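Local atomic coordinates of cytochrome c (Rhodothermus marinus, PDB entry 3CP5), a protein that carries a single covalently attached heme c and probably shuttles electrons between redox partners. Residues 109-112 with 113-117. Residues are numbered along the deposited sequence; the frame is centred on the assembly and turned at random.
Sequences QARA and ILEYL
Arg111 and Glu115, one turn apart on helix 107-123, join in a salt bridge. Going outward along Glu115, CB sits 3.4 Å from Ala112 O and 3.7 Å from Arg111 NH1, already beside the edge of the guanidinium. The chain then bends about CB-CG (chi2 78°), bringing the carboxylate back to the guanidinium. OE2 takes a nearly straight bond from Arg111 NH1 at 2.8 Å and a weak one from Arg111 NH2 at 3.3 Å. NH1 meets Glu115 OE2 from above the carboxylate plane, while OE2 lies in the plane of the guanidinium; the two planes are 50° apart. OE1 receives a water at 2.7 Å, which in turn accepts a weak bond from Arg111 NH2. Arg118 also pairs with OE2, and the backbone N of Asp30 with OE1; two arginines on one carboxylate probably favour its ionised form. Arg111 bends likewise at chi2 (61°), which turns its head down the helix, and Leu114 CD2 lies over one guanidinium face, 4.1 Å from NH1. On another side of the helix Ile113 reaches the heme c, its CG1 passing 3.4 Å from Gln109 O. This is an i to i+4 Arg-Glu bridge on the C-terminal helix of a cytochrome c fold, which packs across helix 31-44.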
ATOM      1  N   GLN A 109       4.498   9.602  -5.251  1.00  9.37           N
ATOM      2  CA  GLN A 109       3.420   8.833  -5.852  1.00  7.89           C
ATOM      3  C   GLN A 109       2.821   7.891  -4.830  1.00  7.43           C
ATOM      4  O   GLN A 109       1.606   7.793  -4.708  1.00  8.10           O
ATOM      5  CB  GLN A 109       3.884   8.022  -7.051  1.00  7.39           C
ATOM      6  CG  GLN A 109       4.249   8.883  -8.270  1.00  9.04           C
ATOM      7  CD  GLN A 109       4.912   7.967  -9.283  1.00  9.05           C
ATOM      8  OE1 GLN A 109       5.991   7.438  -9.016  1.00 10.48           O
ATOM      9  NE2 GLN A 109       4.247   7.709 -10.424  1.00  9.33           N
ATOM     10  N   ALA A 110       3.687   7.184  -4.090  1.00  8.48           N
ATOM     11  CA  ALA A 110       3.179   6.236  -3.103  1.00  8.13           C
ATOM     12  C   ALA A 110       2.404   6.972  -2.008  1.00  8.57           C
ATOM     13  O   ALA A 110       1.356   6.499  -1.530  1.00  7.68           O
ATOM     14  CB  ALA A 110       4.334   5.415  -2.523  1.00  9.14           C
ATOM     15  N   ARG A 111       2.868   8.156  -1.593  1.00  7.82           N
ATOM     16  CA  ARG A 111       2.161   8.901  -0.534  1.00  8.11           C
ATOM     17  C   ARG A 111       0.787   9.353  -1.006  1.00  7.26           C
ATOM     18  O   ARG A 111      -0.186   9.362  -0.226  1.00  7.95           O
ATOM     19  CB  ARG A 111       3.064  10.038  -0.100  1.00 10.33           C
ATOM     20  CG  ARG A 111       2.472  10.921   1.006  1.00 11.78           C
ATOM     21  CD  ARG A 111       2.208  10.090   2.269  1.00 11.33           C
ATOM     22  NE  ARG A 111       1.503  10.853   3.294  1.00 16.74           N
ATOM     23  CZ  ARG A 111       0.170  11.008   3.365  1.00 20.91           C
ATOM     24  NH1 ARG A 111      -0.678  10.470   2.498  1.00 13.37           N
ATOM     25  NH2 ARG A 111      -0.312  11.729   4.364  1.00 24.48           N
ATOM     26  N   ALA A 112       0.637   9.711  -2.287  1.00  8.07           N
ATOM     27  CA  ALA A 112      -0.675  10.039  -2.865  1.00  7.96           C
ATOM     28  C   ALA A 112      -1.609   8.849  -2.866  1.00  7.29           C
ATOM     29  O   ALA A 112      -2.775   8.918  -2.496  1.00  8.03           O
ATOM     30  CB  ALA A 112      -0.493  10.647  -4.266  1.00  8.24           C
ATOM     31  N   ILE A 113      -1.096   7.675  -3.288  1.00  8.13           N
ATOM     32  CA  ILE A 113      -1.873   6.451  -3.266  1.00  7.40           C
ATOM     33  C   ILE A 113      -2.305   6.131  -1.852  1.00  7.15           C
ATOM     34  O   ILE A 113      -3.467   5.750  -1.609  1.00  7.90           O
ATOM     35  CB  ILE A 113      -1.133   5.278  -3.955  1.00  7.57           C
ATOM     36  CG1 ILE A 113      -0.904   5.573  -5.438  1.00  8.34           C
ATOM     37  CG2 ILE A 113      -1.866   3.976  -3.764  1.00  8.26           C
ATOM     38  CD1 ILE A 113      -0.003   4.597  -6.145  1.00 11.46           C
ATOM     39  N   LEU A 114      -1.424   6.329  -0.857  1.00  7.97           N
ATOM     40  CA  LEU A 114      -1.817   6.093   0.538  1.00  8.15           C
ATOM     41  C   LEU A 114      -2.963   7.013   0.961  1.00  7.56           C
ATOM     42  O   LEU A 114      -3.907   6.543   1.594  1.00  7.60           O
ATOM     43  CB  LEU A 114      -0.620   6.322   1.465  1.00  9.00           C
ATOM     44  CG  LEU A 114      -0.857   6.223   2.968  1.00  7.63           C
ATOM     45  CD1 LEU A 114      -1.291   4.814   3.343  1.00 13.16           C
ATOM     46  CD2 LEU A 114       0.275   6.683   3.827  1.00  9.57           C
ATOM     47  N   GLU A 115      -2.953   8.250   0.521  1.00  8.01           N
ATOM     48  CA  GLU A 115      -4.030   9.188   0.780  1.00  7.61           C
ATOM     49  C   GLU A 115      -5.360   8.710   0.179  1.00  7.91           C
ATOM     50  O   GLU A 115      -6.432   8.785   0.830  1.00  8.27           O
ATOM     51  CB  GLU A 115      -3.707  10.605   0.306  1.00  8.63           C
ATOM     52  CG  GLU A 115      -4.508  11.628   1.063  1.00  9.65           C
ATOM     53  CD  GLU A 115      -4.040  11.983   2.451  1.00 13.01           C
ATOM     54  OE1 GLU A 115      -4.417  13.081   2.918  1.00 14.85           O
ATOM     55  OE2 GLU A 115      -3.281  11.195   3.054  1.00 11.73           O
ATOM     56  N   TYR A 116      -5.315   8.204  -1.046  1.00  7.22           N
ATOM     57  CA  TYR A 116      -6.470   7.585  -1.664  1.00  7.70           C
ATOM     58  C   TYR A 116      -6.986   6.398  -0.867  1.00  7.99           C
ATOM     59  O   TYR A 116      -8.194   6.240  -0.616  1.00  8.09           O
ATOM     60  CB  TYR A 116      -6.156   7.189  -3.099  1.00  9.59           C
ATOM     61  CG  TYR A 116      -7.254   6.372  -3.767  1.00  8.23           C
ATOM     62  CD1 TYR A 116      -8.493   6.917  -4.022  1.00 10.61           C
ATOM     63  CD2 TYR A 116      -7.074   5.070  -4.165  1.00 10.83           C
ATOM     64  CE1 TYR A 116      -9.503   6.177  -4.650  1.00 12.18           C
ATOM     65  CE2 TYR A 116      -8.045   4.325  -4.774  1.00 10.13           C
ATOM     66  CZ  TYR A 116      -9.274   4.878  -5.026  1.00 10.80           C
ATOM     67  OH  TYR A 116     -10.263   4.154  -5.613  1.00 15.78           O
ATOM     68  N   LEU A 117      -6.102   5.535  -0.409  1.00  7.92           N
ATOM     69  CA  LEU A 117      -6.470   4.397   0.425  1.00  7.58           C
ATOM     70  C   LEU A 117      -7.108   4.806   1.750  1.00  9.61           C
ATOM     71  O   LEU A 117      -8.059   4.207   2.219  1.00  8.27           O
ATOM     72  CB  LEU A 117      -5.297   3.432   0.601  1.00  7.44           C
ATOM     73  CG  LEU A 117      -4.819   2.721  -0.661  1.00  8.68           C
ATOM     74  CD1 LEU A 117      -3.499   2.019  -0.403  1.00 10.78           C
ATOM     75  CD2 LEU A 117      -5.830   1.709  -1.150  1.00 11.72           C
TER
HETATM   76  O   HOH W   1      -2.435  14.017   4.569  1.00 36.41           O